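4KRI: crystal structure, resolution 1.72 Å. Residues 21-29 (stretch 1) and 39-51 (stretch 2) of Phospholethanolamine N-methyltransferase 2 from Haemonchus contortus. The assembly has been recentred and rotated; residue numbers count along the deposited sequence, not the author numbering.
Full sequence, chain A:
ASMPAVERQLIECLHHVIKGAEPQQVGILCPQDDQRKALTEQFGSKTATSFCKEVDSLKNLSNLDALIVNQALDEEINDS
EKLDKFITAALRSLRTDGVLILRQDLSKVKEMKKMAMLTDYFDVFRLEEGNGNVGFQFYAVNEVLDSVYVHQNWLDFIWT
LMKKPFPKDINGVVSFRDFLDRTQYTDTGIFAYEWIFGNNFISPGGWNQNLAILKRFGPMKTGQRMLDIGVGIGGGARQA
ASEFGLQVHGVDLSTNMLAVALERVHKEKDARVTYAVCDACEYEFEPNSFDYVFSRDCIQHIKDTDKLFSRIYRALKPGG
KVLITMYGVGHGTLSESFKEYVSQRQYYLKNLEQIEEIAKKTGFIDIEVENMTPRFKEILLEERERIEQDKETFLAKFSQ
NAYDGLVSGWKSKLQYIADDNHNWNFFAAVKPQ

Stretch 1 21-29: AEPQQVGIL
Stretch 2 39-51: LTEQFGSKTATSF

The most unusual feature is a side-chain hydroxyl that starts the strand ladder: Thr47 OG1 donates to Pro23 O at 2.7 Å. Thr47 (chi1 m) also receives a proton from water 1 at OG1, 2.8 Å. The same water donates to Glu22 OE1 at 2.7 Å and accepts from Gly44 N at 2.9 Å, so it ties the loop before one strand to the turn before the other.

Strands 25-29 and 48-51 run parallel, 23° apart, with axes 4.6 Å apart at closest. Both are extended, phi near -100 to -130° and psi near 110 to 150°. The register pairs Gln25 with Ala48, Val26 with Thr49, Gly27 with Ser50 and Ile28 with Phe51, CA-CA 4.6 to 5.0 Å. Ala48 N donates to Gln24 O (2.9 Å), Val26 N to Ala48 O (2.9 Å), Ser50 N to Val26 O (2.9 Å) and Ile28 N to Ser50 O (2.8 Å).

Val26 and Ile28 share one face with Thr49 and Phe51. Both are buried. Val26 packs on Phe43 in the segment between helix and strand; Ile28 packs on Leu39 and Thr40 of the helix. That segment makes type I turns at Thr40-Phe43 and Gly44-Thr47. Val26 (t) sets CG2 over one face of the Phe43 ring, 4.3 Å from its centroid. Phe43 has chi1 m and chi2 -70°; its CE1 lies 3.8 Å from Pro23 CG. Ile28 (m, t) places CG2 3.8 Å from Leu39 CD1, and Ile28 CD1 lies 3.6 Å from Thr40 OG1. Leu39 is m, t.

Gln25, Ala48 and Ser50 occupy the other face. Gln25 (m, m) folds back, bringing NE2 3.5 Å from Ala48 CB. Ser50 (m) has OG 2.8 Å from water 2. The contact buries 725 Å² in total.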

# COMPACT_ATOMS: atom_id res chain seq x y z
N ALA A 21 -7.22 16.07 17.57
CA ALA A 21 -6.60 17.38 17.80
C ALA A 21 -7.01 18.39 16.76
O ALA A 21 -7.24 18.03 15.60
CB ALA A 21 -5.08 17.26 17.82
N GLU A 22 -7.10 19.65 17.16
CA GLU A 22 -7.14 20.71 16.17
C GLU A 22 -5.76 21.35 16.17
O GLU A 22 -5.24 21.69 17.23
CB GLU A 22 -8.24 21.71 16.47
CG GLU A 22 -9.65 21.15 16.24
CD GLU A 22 -9.89 20.72 14.80
OE1 GLU A 22 -9.47 21.44 13.87
OE2 GLU A 22 -10.52 19.67 14.60
N PRO A 23 -5.18 21.52 14.98
CA PRO A 23 -3.82 22.06 14.91
C PRO A 23 -3.79 23.53 15.33
O PRO A 23 -4.66 24.31 14.93
CB PRO A 23 -3.45 21.89 13.43
CG PRO A 23 -4.78 21.91 12.70
CD PRO A 23 -5.76 21.26 13.65
N GLN A 24 -2.80 23.90 16.14
CA GLN A 24 -2.76 25.28 16.65
C GLN A 24 -2.30 26.26 15.59
O GLN A 24 -2.84 27.36 15.49
CB GLN A 24 -1.85 25.39 17.87
CG GLN A 24 -2.38 24.66 19.11
CD GLN A 24 -1.41 24.73 20.28
OE1 GLN A 24 -0.20 24.69 20.09
NE2 GLN A 24 -1.94 24.84 21.48
N GLN A 25 -1.30 25.86 14.81
CA GLN A 25 -0.80 26.71 13.72
C GLN A 25 -0.77 25.94 12.41
O GLN A 25 -0.13 24.89 12.32
CB GLN A 25 0.61 27.22 14.03
CG GLN A 25 0.72 28.13 15.25
CD GLN A 25 0.16 29.53 15.03
OE1 GLN A 25 0.22 30.08 13.92
NE2 GLN A 25 -0.38 30.11 16.09
N VAL A 26 -1.46 26.46 11.40
CA VAL A 26 -1.50 25.80 10.09
C VAL A 26 -0.97 26.75 9.03
O VAL A 26 -1.26 27.94 9.07
CB VAL A 26 -2.94 25.38 9.74
CG1 VAL A 26 -3.03 24.90 8.29
CG2 VAL A 26 -3.38 24.28 10.66
N GLY A 27 -0.13 26.23 8.13
CA GLY A 27 0.31 27.00 6.98
C GLY A 27 -0.31 26.38 5.74
O GLY A 27 -0.49 25.16 5.69
N ILE A 28 -0.66 27.22 4.78
CA ILE A 28 -1.23 26.77 3.52
C ILE A 28 -0.46 27.39 2.36
O ILE A 28 -0.31 28.60 2.29
CB ILE A 28 -2.71 27.19 3.41
CG1 ILE A 28 -3.52 26.55 4.55
CG2 ILE A 28 -3.29 26.78 2.06
CD1 ILE A 28 -4.95 27.04 4.66
N LEU A 29 0.06 26.54 1.47
CA LEU A 29 0.70 27.02 0.26
C LEU A 29 -0.18 26.56 -0.89
O LEU A 29 -0.27 25.36 -1.17
CB LEU A 29 2.11 26.43 0.13
CG LEU A 29 2.83 26.57 -1.22
CD1 LEU A 29 2.93 28.02 -1.66
CD2 LEU A 29 4.22 25.94 -1.14
N LEU A 39 -9.89 25.62 2.14
CA LEU A 39 -9.08 24.99 3.17
C LEU A 39 -9.17 25.76 4.49
O LEU A 39 -9.32 25.17 5.56
CB LEU A 39 -7.62 24.88 2.74
CG LEU A 39 -7.18 23.73 1.85
CD1 LEU A 39 -5.73 23.91 1.41
CD2 LEU A 39 -7.35 22.40 2.58
N THR A 40 -9.07 27.08 4.40
CA THR A 40 -9.10 27.92 5.59
C THR A 40 -10.40 27.77 6.37
O THR A 40 -10.38 27.71 7.60
CB THR A 40 -8.87 29.41 5.24
OG1 THR A 40 -7.57 29.58 4.68
CG2 THR A 40 -8.99 30.28 6.49
N GLU A 41 -11.52 27.71 5.67
CA GLU A 41 -12.83 27.63 6.31
C GLU A 41 -13.06 26.30 7.02
O GLU A 41 -14.02 26.15 7.78
CB GLU A 41 -13.97 27.89 5.32
CG GLU A 41 -14.14 29.35 4.88
CD GLU A 41 -14.36 30.31 6.04
OE1 GLU A 41 -15.38 30.18 6.76
OE2 GLU A 41 -13.52 31.20 6.24
N GLN A 42 -12.17 25.35 6.77
CA GLN A 42 -12.23 24.04 7.42
C GLN A 42 -11.80 24.13 8.88
O GLN A 42 -12.06 23.21 9.67
CB GLN A 42 -11.33 23.05 6.68
CG GLN A 42 -11.91 22.53 5.37
CD GLN A 42 -13.04 21.55 5.60
OE1 GLN A 42 -12.83 20.44 6.10
NE2 GLN A 42 -14.25 21.96 5.25
N PHE A 43 -11.13 25.22 9.25
CA PHE A 43 -10.59 25.34 10.60
C PHE A 43 -11.41 26.28 11.48
O PHE A 43 -12.03 27.22 10.98
CB PHE A 43 -9.12 25.78 10.55
CG PHE A 43 -8.22 24.78 9.87
CD1 PHE A 43 -7.94 23.56 10.47
CD2 PHE A 43 -7.65 25.06 8.63
CE1 PHE A 43 -7.11 22.64 9.85
CE2 PHE A 43 -6.82 24.14 8.01
CZ PHE A 43 -6.56 22.92 8.62
N GLY A 44 -11.40 26.02 12.78
CA GLY A 44 -12.11 26.86 13.75
C GLY A 44 -11.20 27.77 14.54
O GLY A 44 -10.03 27.94 14.20
N SER A 45 -11.72 28.36 15.61
CA SER A 45 -11.01 29.43 16.30
C SER A 45 -9.78 28.98 17.09
O SER A 45 -9.00 29.82 17.53
CB SER A 45 -11.98 30.20 17.22
OG SER A 45 -12.59 29.31 18.15
N LYS A 46 -9.60 27.67 17.25
CA LYS A 46 -8.41 27.17 17.94
C LYS A 46 -7.22 27.06 17.00
O LYS A 46 -6.11 26.70 17.43
CB LYS A 46 -8.70 25.83 18.63
CG LYS A 46 -9.64 25.97 19.83
CD LYS A 46 -10.03 24.60 20.39
CE LYS A 46 -10.84 23.80 19.38
NZ LYS A 46 -11.14 22.41 19.87
N THR A 47 -7.42 27.41 15.74
CA THR A 47 -6.37 27.30 14.74
C THR A 47 -6.05 28.67 14.17
O THR A 47 -6.96 29.43 13.84
CB THR A 47 -6.80 26.40 13.58
OG1 THR A 47 -7.05 25.08 14.08
CG2 THR A 47 -5.73 26.36 12.49
N ALA A 48 -4.76 29.00 14.09
CA ALA A 48 -4.32 30.21 13.39
C ALA A 48 -3.77 29.77 12.06
O ALA A 48 -3.00 28.82 11.99
CB ALA A 48 -3.25 30.94 14.19
N THR A 49 -4.16 30.46 10.99
CA THR A 49 -3.75 30.03 9.66
C THR A 49 -2.92 31.09 8.95
O THR A 49 -3.27 32.28 8.98
CB THR A 49 -4.97 29.63 8.80
OG1 THR A 49 -4.55 29.40 7.45
CG2 THR A 49 -6.00 30.74 8.81
N SER A 50 -1.82 30.67 8.34
CA SER A 50 -1.03 31.57 7.49
C SER A 50 -1.08 31.03 6.07
O SER A 50 -0.96 29.82 5.88
CB SER A 50 0.43 31.60 7.94
OG SER A 50 0.54 31.86 9.33
N PHE A 51 -1.23 31.89 5.07
CA PHE A 51 -1.20 31.37 3.71
C PHE A 51 -0.21 32.08 2.79
O PHE A 51 0.08 33.27 2.95
CB PHE A 51 -2.60 31.34 3.08
CG PHE A 51 -3.14 32.69 2.72
CD1 PHE A 51 -2.87 33.25 1.48
CD2 PHE A 51 -3.95 33.39 3.61
CE1 PHE A 51 -3.37 34.50 1.14
CE2 PHE A 51 -4.46 34.64 3.27
CZ PHE A 51 -4.17 35.19 2.04
O HOH W 1 -9.62 24.11 13.95
O HOH W 2 0.07 29.73 11.06